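Long-range contacts in glycerol kinase, putative (Plasmodium falciparum, PDB 2W40), which probably phosphorylates glycerol to sn-glycerol 3-phosphate at the expense of ATP: residues 76-81 / 241-246; 179-184 / 218-223; 250-255 / 442-447; 183-188 / 291-296; 9-14 / 33-38. All blocks are in the same frame, centred on the assembly; numbering follows the deposited sequence. Where two conformers were deposited one is given.

Contacts 1, 3 and 4 are buried; contacts 2 and 5 are partly open to solvent. Contact 1 joins two inner strands of the N-terminal sheet by backbone bonds and isoleucine packing. Contact 5 lies at the far end of the neighbouring strand of that sheet, and its chemistry is polar, with carbonyls, amides and an imidazole. Contacts 2 and 4 share Asp183 and Val184, where strand 181-183 of a short parallel pair runs into a helical turn. Asn222 of contact 2 bonds Cys245 of contact 1 and Lys296 of contact 4. Contacts 3 and 4 both join the N-terminal to the C-terminal family region, contact 3 by close glycine packing, contact 4 by aliphatic packing and a water.

Contact 1. Residues 76-81 / 241-246; sequences IKCIGI and PITGCI. With EDO (1,2-ethanediol), chain B.
Ile81 and Ile242 make the closest apolar side-chain contact of the strand pair. CD1 of Ile81 reaches obliquely across to CG2 of Ile242, 3.8 Å away. On the other flank, CG1 of Ile242 lies 4.2 Å from CB of Ile79. Ile242 therefore fills the dip between Ile79 and Ile81. Ile79, Ile81 and Ile242 all have CG1 anti to the carbonyl carbon and project from the same face, with Cys245 beyond them. Helix 167-176 covers this face through Ile172 and Thr176. At the start of the pair, the Pro241 ring rests its CG and CD against the carbonyl oxygen of Lys77. On the other face Gly80 sits beside Gly244, with their CA atoms 4.4 Å apart. The methylene CB of Cys78 meets OG1 of Thr243 at 3.3 Å; that hydroxyl bonds to the carbonyl of Ala452 in helix 443-455. Four backbone hydrogen bonds hold the pair. The straightest runs from Thr243 N to Ile79 O, 2.9 Å at 165°, nearly along the C=O axis. The register slips by one residue between Ile79 and Gly80, a beta bulge. These are neighbouring parallel strands of the central sheet of the N-terminal domain, in the sugar kinase/Hsp70/actin fold.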
# COMPACT_ATOMS: atom_id res chain seq x y z
N ILE C 76 7.09 -36.26 -33.09
CA ILE C 76 6.75 -34.81 -32.96
C ILE C 76 6.43 -34.34 -34.37
O ILE C 76 7.29 -34.32 -35.20
CB ILE C 76 7.90 -33.95 -32.34
CG1 ILE C 76 8.36 -34.60 -31.06
CG2 ILE C 76 7.45 -32.55 -32.16
CD1 ILE C 76 9.55 -34.11 -30.47
N LYS C 77 5.19 -34.03 -34.65
CA LYS C 77 4.73 -33.73 -36.00
C LYS C 77 5.15 -32.33 -36.44
O LYS C 77 5.48 -32.07 -37.61
CB LYS C 77 3.22 -33.83 -36.07
CG LYS C 77 2.70 -35.30 -35.96
CD LYS C 77 3.19 -36.06 -37.10
CE LYS C 77 2.33 -37.30 -37.32
NZ LYS C 77 0.87 -36.95 -37.77
N CYS C 78 5.08 -31.42 -35.47
CA CYS C 78 5.34 -29.99 -35.76
C CYS C 78 5.45 -29.24 -34.45
O CYS C 78 5.12 -29.75 -33.37
CB CYS C 78 4.21 -29.43 -36.57
SG CYS C 78 2.62 -29.72 -35.92
N ILE C 79 5.86 -27.96 -34.58
CA ILE C 79 6.04 -27.04 -33.46
C ILE C 79 5.26 -25.77 -33.77
O ILE C 79 5.41 -25.23 -34.86
CB ILE C 79 7.55 -26.73 -33.20
CG1 ILE C 79 8.29 -28.00 -32.85
CG2 ILE C 79 7.70 -25.60 -32.20
CD1 ILE C 79 9.86 -27.81 -32.98
N GLY C 80 4.44 -25.31 -32.84
CA GLY C 80 3.84 -23.95 -32.89
C GLY C 80 4.45 -23.08 -31.77
O GLY C 80 4.80 -23.58 -30.69
N ILE C 81 4.64 -21.81 -32.10
CA ILE C 81 5.26 -20.85 -31.23
C ILE C 81 4.29 -19.72 -30.95
O ILE C 81 3.67 -19.15 -31.87
CB ILE C 81 6.55 -20.28 -31.86
CG1 ILE C 81 7.57 -21.42 -31.87
CG2 ILE C 81 7.04 -19.06 -31.07
CD1 ILE C 81 8.91 -21.13 -32.45
N PRO C 241 9.69 -29.49 -38.08
CA PRO C 241 9.35 -28.16 -38.64
C PRO C 241 8.55 -27.28 -37.65
O PRO C 241 7.75 -27.78 -36.87
CB PRO C 241 8.48 -28.51 -39.81
CG PRO C 241 7.71 -29.71 -39.32
CD PRO C 241 8.64 -30.48 -38.46
N ILE C 242 8.79 -25.98 -37.72
CA ILE C 242 8.09 -24.98 -36.98
C ILE C 242 7.07 -24.45 -38.00
O ILE C 242 7.43 -23.89 -39.06
CB ILE C 242 9.02 -23.82 -36.51
CG1 ILE C 242 10.08 -24.37 -35.55
CG2 ILE C 242 8.18 -22.71 -35.85
CD1 ILE C 242 11.28 -23.37 -35.27
N THR C 243 5.80 -24.69 -37.69
CA THR C 243 4.75 -24.50 -38.69
C THR C 243 3.61 -23.57 -38.27
O THR C 243 2.66 -23.30 -39.05
CB THR C 243 4.16 -25.86 -39.09
OG1 THR C 243 3.58 -26.49 -37.93
CG2 THR C 243 5.25 -26.76 -39.64
N GLY C 244 3.66 -23.05 -37.05
CA GLY C 244 2.74 -22.02 -36.66
C GLY C 244 3.36 -21.05 -35.73
O GLY C 244 4.19 -21.40 -34.94
N CYS C 245 2.97 -19.78 -35.86
CA CYS C 245 3.46 -18.71 -35.03
C CYS C 245 2.50 -17.60 -34.93
O CYS C 245 1.98 -17.15 -35.93
CB CYS C 245 4.70 -18.18 -35.67
SG CYS C 245 5.68 -16.95 -34.68
N ILE C 246 2.24 -17.15 -33.72
CA ILE C 246 1.20 -16.13 -33.45
C ILE C 246 1.50 -15.48 -32.08
O ILE C 246 2.00 -16.17 -31.18
CB ILE C 246 -0.22 -16.77 -33.52
CG1 ILE C 246 -1.29 -15.73 -33.45
CG2 ILE C 246 -0.34 -17.87 -32.40
CD1 ILE C 246 -2.69 -16.18 -34.02
C1 EDO B . 10.82 -36.44 -33.09
O1 EDO B . 9.71 -37.10 -33.71
C2 EDO B . 11.79 -37.15 -32.11
O2 EDO B . 11.15 -38.13 -31.26

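Contact 2. Residues 179-184 / 218-223; sequences NCYTDV and EIKSNC
The Tyr181 ring carries Lys220 on one face and Glu218 at its edge. CE of Lys220 stands over the ring centre, 3.7 Å from the centroid, in a CH-pi contact. The ammonium lies further out, with NZ of Lys220 4.5 Å from the Tyr181 centroid, still over the face, as a cation-pi pair. The lysine chain bends at chi2 and chi3, which folds it onto the ring. NZ also bonds to Ser224 and Asn225, and water 2 links it to the Tyr181 hydroxyl. The extended Glu218 side chain runs alongside, and its OE1 approaches CE1 of Tyr181 at 3.6 Å, with the carboxylate turned 72° from the ring. The Asp183 carboxylate and Asn222 amide cross obliquely, and ND2 of Asn222 gives OD2 of Asp183 a weak hydrogen bond. The carboxylate bonds mainly to Thr185 OG1, and Asn222 OD1 accepts from Lys296 N.

The backbones of 181-183 and 218-220 form a separate two-stranded parallel sheet, twisted, with the short segments 40° apart. Its straightest bond is Thr182 N to Glu218 O, 3.0 Å at 174°. Lys220 N returns a bond to Thr182 O. At the N-terminal end of the pair, water 1 donates to Cys180 O and accepts from Glu218 N, supplementing their long direct bond. On the face opposite the tyrosine the contact is made by methyl and methylene groups. CG2 of Thr182 lies beside CG1 of Ile219 at 3.8 Å. Just past the strand, CG1 of Val184 meets CG2 of Ile219 at 3.6 Å, crossing at about a right angle. Trp200 lies against both Thr182 and Ile219.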
# COMPACT_ATOMS: atom_id res chain seq x y z
N ASN C 179 17.12 -18.40 -39.09
CA ASN C 179 15.98 -17.85 -39.84
C ASN C 179 15.45 -16.61 -39.12
O ASN C 179 15.38 -16.58 -37.91
CB ASN C 179 14.82 -18.85 -40.00
CG ASN C 179 15.20 -20.08 -40.81
OD1 ASN C 179 16.25 -20.16 -41.41
ND2 ASN C 179 14.23 -21.01 -40.88
N CYS C 180 15.03 -15.61 -39.89
CA CYS C 180 14.55 -14.35 -39.37
C CYS C 180 13.14 -14.12 -39.93
O CYS C 180 12.91 -13.63 -41.09
CB CYS C 180 15.47 -13.21 -39.85
SG CYS C 180 17.12 -13.19 -39.07
N TYR C 181 12.19 -14.46 -39.06
CA TYR C 181 10.80 -14.38 -39.38
C TYR C 181 10.01 -13.80 -38.25
O TYR C 181 10.32 -13.96 -37.10
CB TYR C 181 10.19 -15.77 -39.67
CG TYR C 181 10.69 -16.47 -40.88
CD1 TYR C 181 10.61 -15.90 -42.10
CD2 TYR C 181 11.09 -17.79 -40.82
CE1 TYR C 181 10.99 -16.56 -43.25
CE2 TYR C 181 11.48 -18.47 -41.96
CZ TYR C 181 11.43 -17.84 -43.18
OH TYR C 181 11.77 -18.51 -44.33
N THR C 182 8.90 -13.20 -38.63
CA THR C 182 7.83 -12.89 -37.72
C THR C 182 6.51 -13.26 -38.40
O THR C 182 6.49 -13.81 -39.49
CB THR C 182 7.80 -11.39 -37.24
OG1 THR C 182 6.94 -11.27 -36.08
CG2 THR C 182 7.45 -10.41 -38.37
N ASP C 183 5.46 -13.04 -37.67
CA ASP C 183 4.09 -13.25 -38.18
C ASP C 183 3.30 -11.97 -38.09
O ASP C 183 3.66 -11.01 -37.38
CB ASP C 183 3.39 -14.37 -37.46
CG ASP C 183 2.97 -13.96 -36.09
OD1 ASP C 183 3.79 -14.11 -35.15
OD2 ASP C 183 1.87 -13.40 -35.94
N VAL C 184 2.25 -11.89 -38.90
CA VAL C 184 1.46 -10.65 -38.99
C VAL C 184 0.89 -10.13 -37.65
O VAL C 184 0.76 -8.92 -37.43
CB VAL C 184 0.26 -10.83 -39.94
CG1 VAL C 184 0.63 -10.95 -41.42
CG2 VAL C 184 -0.61 -11.99 -39.52
N GLU C 218 11.17 -11.05 -42.10
CA GLU C 218 10.08 -11.20 -43.05
C GLU C 218 8.76 -11.49 -42.31
O GLU C 218 8.78 -12.40 -41.47
CB GLU C 218 10.34 -12.36 -44.02
CG GLU C 218 9.23 -12.52 -45.06
CD GLU C 218 9.46 -13.75 -45.95
OE1 GLU C 218 10.63 -14.24 -46.02
OE2 GLU C 218 8.48 -14.18 -46.60
N ILE C 219 7.70 -10.83 -42.71
CA ILE C 219 6.35 -11.00 -42.09
C ILE C 219 5.61 -12.18 -42.80
O ILE C 219 5.43 -12.16 -44.03
CB ILE C 219 5.49 -9.72 -42.16
CG1 ILE C 219 6.22 -8.55 -41.45
CG2 ILE C 219 4.06 -9.91 -41.54
CD1 ILE C 219 5.56 -7.23 -41.68
N LYS C 220 5.31 -13.20 -42.02
CA LYS C 220 4.69 -14.42 -42.51
C LYS C 220 3.25 -14.51 -42.06
O LYS C 220 2.83 -13.89 -41.13
CB LYS C 220 5.41 -15.65 -41.95
CG LYS C 220 6.93 -15.72 -42.32
CD LYS C 220 7.21 -16.48 -43.47
CE LYS C 220 7.55 -17.90 -43.14
NZ LYS C 220 7.58 -18.64 -44.46
N SER C 221 2.50 -15.38 -42.71
CA SER C 221 1.15 -15.73 -42.22
C SER C 221 1.33 -16.65 -40.98
O SER C 221 2.44 -17.12 -40.64
CB SER C 221 0.31 -16.41 -43.34
OG SER C 221 0.88 -17.68 -43.64
N ASN C 222 0.25 -16.86 -40.25
CA ASN C 222 0.32 -17.61 -39.01
C ASN C 222 0.58 -19.14 -39.15
O ASN C 222 1.16 -19.74 -38.26
CB ASN C 222 -0.94 -17.40 -38.14
CG ASN C 222 -1.12 -15.95 -37.69
OD1 ASN C 222 -2.08 -15.25 -38.02
ND2 ASN C 222 -0.13 -15.49 -36.95
N CYS C 223 0.11 -19.73 -40.26
CA CYS C 223 0.44 -21.09 -40.62
C CYS C 223 1.46 -20.97 -41.78
O CYS C 223 1.15 -20.46 -42.85
CB CYS C 223 -0.81 -21.74 -41.14
SG CYS C 223 -2.13 -21.98 -39.96
O HOH W 1 13.79 -12.35 -43.12
O HOH W 2 9.88 -18.20 -46.27

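Contact 3. Residues 250-255 / 442-447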
# COMPACT_ATOMS: atom_id res chain seq x y z
N GLN C 250 -3.66 -13.19 -29.47
CA GLN C 250 -4.29 -13.69 -30.70
C GLN C 250 -4.35 -15.22 -30.70
O GLN C 250 -5.38 -15.82 -31.12
CB GLN C 250 -3.53 -13.12 -31.91
CG GLN C 250 -3.83 -11.69 -32.18
CD GLN C 250 -2.83 -10.69 -31.65
OE1 GLN C 250 -2.15 -10.99 -30.64
NE2 GLN C 250 -2.81 -9.42 -32.24
N SER C 251 -3.34 -15.86 -30.16
CA SER C 251 -3.34 -17.35 -29.99
C SER C 251 -4.57 -17.78 -29.19
O SER C 251 -5.25 -18.75 -29.55
CB SER C 251 -2.04 -17.90 -29.42
OG SER C 251 -1.90 -19.26 -29.69
N ALA C 252 -4.87 -17.07 -28.13
CA ALA C 252 -6.00 -17.36 -27.29
C ALA C 252 -7.34 -17.18 -28.02
O ALA C 252 -8.35 -17.90 -27.72
CB ALA C 252 -5.92 -16.44 -26.06
N CYS C 253 -7.44 -16.25 -28.96
CA CYS C 253 -8.58 -16.12 -29.91
C CYS C 253 -8.79 -17.37 -30.74
O CYS C 253 -9.91 -17.84 -30.87
CB CYS C 253 -8.42 -14.96 -30.86
SG CYS C 253 -8.36 -13.34 -30.05
N ILE C 254 -7.69 -17.98 -31.18
CA ILE C 254 -7.85 -19.20 -31.96
C ILE C 254 -8.23 -20.36 -31.01
O ILE C 254 -9.14 -21.13 -31.36
CB ILE C 254 -6.61 -19.51 -32.81
CG1 ILE C 254 -6.37 -18.40 -33.84
CG2 ILE C 254 -6.77 -20.81 -33.62
CD1 ILE C 254 -5.09 -18.65 -34.65
N GLY C 255 -7.59 -20.46 -29.88
CA GLY C 255 -7.98 -21.46 -28.87
C GLY C 255 -9.38 -21.36 -28.29
O GLY C 255 -9.91 -22.39 -27.81
N GLU C 442 -5.28 -23.15 -20.43
CA GLU C 442 -4.09 -22.84 -21.33
C GLU C 442 -4.48 -22.67 -22.78
O GLU C 442 -3.83 -23.20 -23.67
CB GLU C 442 -2.92 -23.81 -21.17
CG GLU C 442 -2.31 -23.85 -19.76
CD GLU C 442 -1.48 -22.60 -19.35
OE1 GLU C 442 -1.23 -21.65 -20.15
OE2 GLU C 442 -0.99 -22.63 -18.18
N VAL C 443 -5.46 -21.79 -23.04
CA VAL C 443 -5.99 -21.65 -24.40
C VAL C 443 -4.94 -20.98 -25.33
O VAL C 443 -4.98 -21.19 -26.58
CB VAL C 443 -7.34 -20.90 -24.53
CG1 VAL C 443 -8.44 -21.56 -23.68
CG2 VAL C 443 -7.25 -19.48 -24.09
N THR C 444 -4.01 -20.20 -24.74
CA THR C 444 -2.89 -19.67 -25.58
C THR C 444 -2.10 -20.75 -26.31
O THR C 444 -1.91 -20.71 -27.53
CB THR C 444 -1.98 -18.80 -24.72
OG1 THR C 444 -2.76 -17.65 -24.31
CG2 THR C 444 -0.74 -18.35 -25.52
N SER C 445 -1.58 -21.73 -25.55
CA SER C 445 -0.83 -22.85 -26.15
C SER C 445 -1.70 -23.66 -27.11
O SER C 445 -1.20 -24.17 -28.10
CB SER C 445 -0.25 -23.73 -25.08
OG SER C 445 -1.26 -24.45 -24.36
N LEU C 446 -3.00 -23.81 -26.79
CA LEU C 446 -3.92 -24.55 -27.64
C LEU C 446 -4.03 -23.88 -29.02
O LEU C 446 -4.00 -24.58 -30.07
CB LEU C 446 -5.27 -24.64 -26.95
CG LEU C 446 -6.33 -25.43 -27.59
CD1 LEU C 446 -5.92 -26.82 -27.85
CD2 LEU C 446 -7.58 -25.23 -26.69
N GLY C 447 -4.08 -22.55 -29.08
CA GLY C 447 -4.18 -21.91 -30.38
C GLY C 447 -2.97 -22.13 -31.30
O GLY C 447 -3.11 -22.35 -32.49
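Ser251 is the first residue of 250-255 to meet the other helix. Its OG is anti to the backbone N (chi1 -160°), which aims it at the carbonyl of Thr444. The resulting hydrogen bond is short, 2.6 Å from Ser251 OG to Thr444 O, and lies in the carbonyl plane. Because that carbonyl belongs to the first turn of helix 443-455, the serine bonds directly to the helix backbone. The serine's own carbonyl takes part too. Gly447 CA points its hydrogen at Ser251 O, 3.4 Å away, with an angle of 162° at the hydrogen.

Ala252 follows, and its methyl sits between two side chains of the partner. CB of Ala252 lies 3.9 Å from CG2 of Val443 and 3.8 Å from OG1 of Thr444. Ile254 flanks Gly447, its CG2 coming near the glycine carbonyl. Gly255 closes the segment. Its backbone N is 3.7 Å from CA of Gly447, and CD2 of Leu446 reaches its carbonyl oxygen. The CA atoms of Gly255 and Gly447 are 4.1 Å apart. With no side chain at either position, the helix backbones press directly together, and the axes approach to 6.6 Å at a crossing angle of 81°.

The contact joins helix 248-255 of the N-terminal family region to helix 443-455 of the C-terminal one. Ala252 also packs on strand 264-268. Ser445, on the far side of its helix, bonds to Tyr21 of strand 15-21. Further along, Ile254 reaches Val450 and Leu451 of helix 443-455.

Contact 4. Residues 183-188 / 291-296; sequences DVTNAS and TTICYK. With EDO (1,2-ethanediol), chain D.
OD2 of Asp183 is the best-held polar atom. Two clear bonds grip it within the segment. OG1 of Thr185 comes in on the syn lone pair at 2.5 Å, while Asn186 N reaches OD2 of Asp183 from above the carboxylate plane. A weak bond from Thr185 N adds to these. The other oxygen, OD1 of Asp183, takes a nearly straight bond from ND2 of Asn186, 2.8 Å at 169°, also on its syn lone pair. So fixed, Asp183 is the N-cap of the short helix 184-187. The helix N-terminus and these donors would be expected to stabilise its negative charge.

The capped turn packs against strand 290-295, an outermost strand of the C-terminal sheet, so the contact bridges the two family regions. Ile293 is the central side chain of the packing. Its CG2 lies 3.9 Å from CG2 of Val184 and equally far from CG2 of Thr185, and its CG1 meets CB of Ser188. Thr185 CG2 also comes within 3.5 Å of Cys294 O. That buried carbonyl has no hydrogen-bonding partner in the model. Cys294 and Tyr295 together face Lys304 in a classic beta bulge.

At the other end, Ser188 OG bonds back to Thr185 O. Water 3 donates to Ser188 O and Thr291 O and accepts from Thr292 OG1. The extended Lys296 chain crosses Val184 at about a right angle and bonds an ethanediol molecule through NZ.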
# COMPACT_ATOMS: atom_id res chain seq x y z
N ASP C 183 5.46 -13.04 -37.67
CA ASP C 183 4.09 -13.25 -38.18
C ASP C 183 3.30 -11.97 -38.09
O ASP C 183 3.66 -11.01 -37.38
CB ASP C 183 3.39 -14.37 -37.46
CG ASP C 183 2.97 -13.96 -36.09
OD1 ASP C 183 3.79 -14.11 -35.15
OD2 ASP C 183 1.87 -13.40 -35.94
N VAL C 184 2.25 -11.89 -38.90
CA VAL C 184 1.46 -10.65 -38.99
C VAL C 184 0.89 -10.13 -37.65
O VAL C 184 0.76 -8.92 -37.43
CB VAL C 184 0.26 -10.83 -39.94
CG1 VAL C 184 0.63 -10.95 -41.42
CG2 VAL C 184 -0.61 -11.99 -39.52
N THR C 185 0.56 -11.01 -36.72
CA THR C 185 0.08 -10.58 -35.40
C THR C 185 1.16 -9.90 -34.53
O THR C 185 0.94 -8.78 -34.04
CB THR C 185 -0.66 -11.67 -34.61
OG1 THR C 185 0.25 -12.70 -34.16
CG2 THR C 185 -1.80 -12.24 -35.48
N ASN C 186 2.36 -10.52 -34.47
CA ASN C 186 3.46 -9.91 -33.77
C ASN C 186 3.96 -8.63 -34.45
O ASN C 186 4.24 -7.65 -33.75
CB ASN C 186 4.60 -10.91 -33.61
CG ASN C 186 4.41 -11.81 -32.35
OD1 ASN C 186 4.47 -11.32 -31.22
ND2 ASN C 186 4.25 -13.09 -32.55
N ALA C 187 4.00 -8.64 -35.78
CA ALA C 187 4.43 -7.44 -36.51
C ALA C 187 3.50 -6.26 -36.20
O ALA C 187 3.94 -5.09 -36.21
CB ALA C 187 4.57 -7.65 -38.01
N SER C 188 2.22 -6.53 -35.96
CA SER C 188 1.22 -5.47 -35.72
C SER C 188 1.38 -4.77 -34.33
O SER C 188 0.70 -3.79 -34.05
CB SER C 188 -0.18 -6.05 -35.88
OG SER C 188 -0.61 -6.73 -34.71
N THR C 291 -6.40 -1.16 -32.65
CA THR C 291 -6.71 -1.98 -33.86
C THR C 291 -5.56 -2.92 -34.13
O THR C 291 -4.43 -2.43 -34.24
CB THR C 291 -6.89 -1.07 -35.09
OG1 THR C 291 -7.82 -0.11 -34.77
CG2 THR C 291 -7.29 -1.85 -36.34
N THR C 292 -5.80 -4.22 -34.14
CA THR C 292 -4.74 -5.19 -34.34
C THR C 292 -5.20 -6.30 -35.33
O THR C 292 -6.34 -6.30 -35.79
CB THR C 292 -4.28 -5.76 -32.96
OG1 THR C 292 -3.07 -6.46 -33.13
CG2 THR C 292 -5.42 -6.72 -32.38
N ILE C 293 -4.27 -7.10 -35.73
CA ILE C 293 -4.55 -8.24 -36.58
C ILE C 293 -5.01 -9.39 -35.65
O ILE C 293 -4.31 -9.65 -34.63
CB ILE C 293 -3.34 -8.75 -37.36
CG1 ILE C 293 -2.75 -7.72 -38.31
CG2 ILE C 293 -3.73 -10.06 -38.07
CD1 ILE C 293 -3.62 -7.32 -39.38
N CYS C 294 -6.18 -10.00 -35.88
CA CYS C 294 -6.55 -11.18 -35.14
C CYS C 294 -5.79 -12.44 -35.61
O CYS C 294 -5.12 -13.13 -34.79
CB CYS C 294 -8.05 -11.39 -35.21
SG CYS C 294 -8.73 -12.37 -33.83
N TYR C 295 -5.83 -12.72 -36.91
CA TYR C 295 -5.05 -13.83 -37.50
C TYR C 295 -5.13 -13.68 -39.01
O TYR C 295 -6.04 -13.04 -39.54
CB TYR C 295 -5.58 -15.19 -36.98
CG TYR C 295 -7.10 -15.35 -37.08
CD1 TYR C 295 -7.72 -15.64 -38.30
CD2 TYR C 295 -7.92 -15.09 -36.00
CE1 TYR C 295 -9.09 -15.67 -38.38
CE2 TYR C 295 -9.30 -15.17 -36.11
CZ TYR C 295 -9.87 -15.47 -37.29
OH TYR C 295 -11.31 -15.54 -37.41
N LYS C 296 -4.22 -14.36 -39.70
CA LYS C 296 -4.21 -14.55 -41.15
C LYS C 296 -3.53 -15.87 -41.29
O LYS C 296 -2.35 -15.95 -41.25
CB LYS C 296 -3.42 -13.44 -41.89
CG LYS C 296 -3.35 -13.60 -43.41
CD LYS C 296 -2.54 -12.54 -44.06
CE LYS C 296 -2.12 -12.98 -45.40
NZ LYS C 296 -1.48 -11.94 -46.25
C1 EDO D . 1.61 -12.42 -44.26
O1 EDO D . 0.85 -11.20 -44.55
C2 EDO D . 2.30 -12.93 -45.52
O2 EDO D . 1.24 -13.45 -46.33
O HOH W 3 -1.87 -3.96 -33.38

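Contact 5. Residues 9-14 / 33-38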
# COMPACT_ATOMS: atom_id res chain seq x y z
N ILE C 9 4.91 -24.13 -27.91
CA ILE C 9 5.75 -23.39 -26.98
C ILE C 9 5.01 -22.06 -26.70
O ILE C 9 4.67 -21.31 -27.66
CB ILE C 9 7.13 -23.08 -27.60
CG1 ILE C 9 7.87 -24.44 -27.86
CG2 ILE C 9 7.84 -22.01 -26.71
CD1 ILE C 9 9.05 -24.28 -28.81
N ASP C 10 4.80 -21.74 -25.41
CA ASP C 10 4.24 -20.43 -25.01
C ASP C 10 5.31 -19.72 -24.15
O ASP C 10 5.57 -20.08 -23.03
CB ASP C 10 2.94 -20.65 -24.25
CG ASP C 10 2.33 -19.44 -23.66
OD1 ASP C 10 2.76 -18.32 -23.98
OD2 ASP C 10 1.31 -19.62 -22.86
N GLN C 11 6.05 -18.84 -24.76
CA GLN C 11 7.09 -18.09 -24.13
C GLN C 11 6.39 -16.84 -23.56
O GLN C 11 6.15 -15.86 -24.28
CB GLN C 11 8.22 -17.74 -25.14
CG GLN C 11 9.55 -17.36 -24.50
CD GLN C 11 9.40 -16.24 -23.47
OE1 GLN C 11 9.23 -15.08 -23.82
NE2 GLN C 11 9.26 -16.64 -22.19
N SER C 12 5.95 -16.96 -22.33
CA SER C 12 5.11 -15.98 -21.68
C SER C 12 5.93 -14.96 -20.91
O SER C 12 7.17 -15.02 -20.85
CB SER C 12 4.05 -16.72 -20.82
OG SER C 12 3.03 -15.84 -20.44
N THR C 13 5.24 -13.97 -20.36
CA THR C 13 5.99 -12.85 -19.67
C THR C 13 6.78 -13.37 -18.50
O THR C 13 7.93 -12.98 -18.33
CB THR C 13 5.04 -11.78 -19.20
OG1 THR C 13 4.26 -11.33 -20.33
CG2 THR C 13 5.79 -10.55 -18.72
N GLN C 14 6.16 -14.17 -17.63
CA GLN C 14 6.81 -14.61 -16.35
C GLN C 14 7.53 -15.96 -16.40
O GLN C 14 8.28 -16.28 -15.51
CB GLN C 14 5.78 -14.59 -15.21
CG GLN C 14 5.22 -13.16 -14.92
CD GLN C 14 4.12 -13.14 -13.97
OE1 GLN C 14 2.95 -13.11 -14.35
NE2 GLN C 14 4.45 -13.21 -12.71
N LEU C 33 9.15 -23.09 -16.68
CA LEU C 33 10.21 -22.55 -15.91
C LEU C 33 10.05 -21.09 -15.92
O LEU C 33 9.92 -20.47 -16.95
CB LEU C 33 11.59 -22.96 -16.46
CG LEU C 33 12.11 -24.37 -16.32
CD1 LEU C 33 13.41 -24.52 -17.22
CD2 LEU C 33 12.38 -24.59 -14.78
N ASN C 34 10.14 -20.49 -14.73
CA ASN C 34 10.17 -19.03 -14.63
C ASN C 34 11.51 -18.50 -15.10
O ASN C 34 12.53 -19.19 -15.10
CB ASN C 34 9.99 -18.61 -13.16
CG ASN C 34 8.65 -18.91 -12.61
OD1 ASN C 34 7.64 -19.11 -13.33
ND2 ASN C 34 8.62 -19.05 -11.26
N HIS C 35 11.51 -17.21 -15.48
CA HIS C 35 12.75 -16.51 -15.75
C HIS C 35 12.62 -15.13 -14.99
O HIS C 35 11.49 -14.70 -14.60
CB HIS C 35 13.03 -16.29 -17.23
CG HIS C 35 11.93 -15.60 -17.96
ND1 HIS C 35 10.83 -16.27 -18.45
CD2 HIS C 35 11.80 -14.32 -18.33
CE1 HIS C 35 10.00 -15.39 -19.00
NE2 HIS C 35 10.56 -14.19 -18.94
N GLU C 36 13.76 -14.52 -14.73
CA GLU C 36 13.83 -13.31 -13.90
C GLU C 36 13.08 -12.16 -14.54
O GLU C 36 13.29 -11.87 -15.70
CB GLU C 36 15.28 -12.91 -13.66
CG GLU C 36 15.40 -11.94 -12.58
CD GLU C 36 16.77 -11.37 -12.40
OE1 GLU C 36 17.71 -11.76 -13.13
OE2 GLU C 36 16.95 -10.49 -11.49
N GLN C 37 12.25 -11.49 -13.73
CA GLN C 37 11.60 -10.24 -14.17
C GLN C 37 12.48 -9.13 -13.57
O GLN C 37 12.43 -8.88 -12.37
CB GLN C 37 10.16 -10.13 -13.59
CG GLN C 37 9.30 -11.40 -13.84
CD GLN C 37 9.17 -11.68 -15.33
OE1 GLN C 37 8.55 -10.88 -16.02
NE2 GLN C 37 9.74 -12.81 -15.84
N LYS C 38 13.34 -8.56 -14.39
CA LYS C 38 14.28 -7.58 -13.93
C LYS C 38 13.66 -6.18 -13.93
O LYS C 38 13.43 -5.57 -15.01
CB LYS C 38 15.49 -7.58 -14.81
CG LYS C 38 16.22 -8.88 -14.96
CD LYS C 38 17.27 -8.86 -16.11
CE LYS C 38 17.96 -10.15 -16.34
NZ LYS C 38 19.04 -10.35 -15.38
O HOH W 4 8.85 -15.20 -13.07
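His35 and Gln37 converge on the carbonyl of Thr13 from the same segment. The His35 ring stands with CG in the crowded position between backbone N and carbonyl carbon (chi1 55°). This turns its outer end toward 9-14. Ser12 O lies at the ring edge, 3.4 Å from CE1 of His35, and NE2 of His35 is 3.0 Å from Thr13 O. The Gln11 side chain crosses that of His35 at about a right angle, with amide and ring planes 70° apart and NE2 near CE1. That amide is held by bonds from its NE2 to Ser12 O and Thr16, and from its OE1 to Gln84.

Gln37 bends at chi2 and crosses both Thr13 and Gln14 at about a right angle. Its NE2 gives His35 O a clear bond, 2.9 Å, in the amide plane but from above the carbonyl plane; that to Thr13 O is weak. OE1 of Gln37 is held by Tyr45 and His47, which fixes the amide's orientation. The Gln14 amide is turned 58° from that of Gln37, and its far end bonds to Thr270 and Ser319. Gln14 O accepts a weak bond from His35 N, and water 4 spans Gln14 O and His35 O.

Residues 12-14 form the turn between the first two strands of the N-terminal sheet. In the actin-like ATPase fold this turn is a phosphate-binding loop, as it probably is here. Gln14 reaches Thr270, which contacts ADP in another structure of this protein.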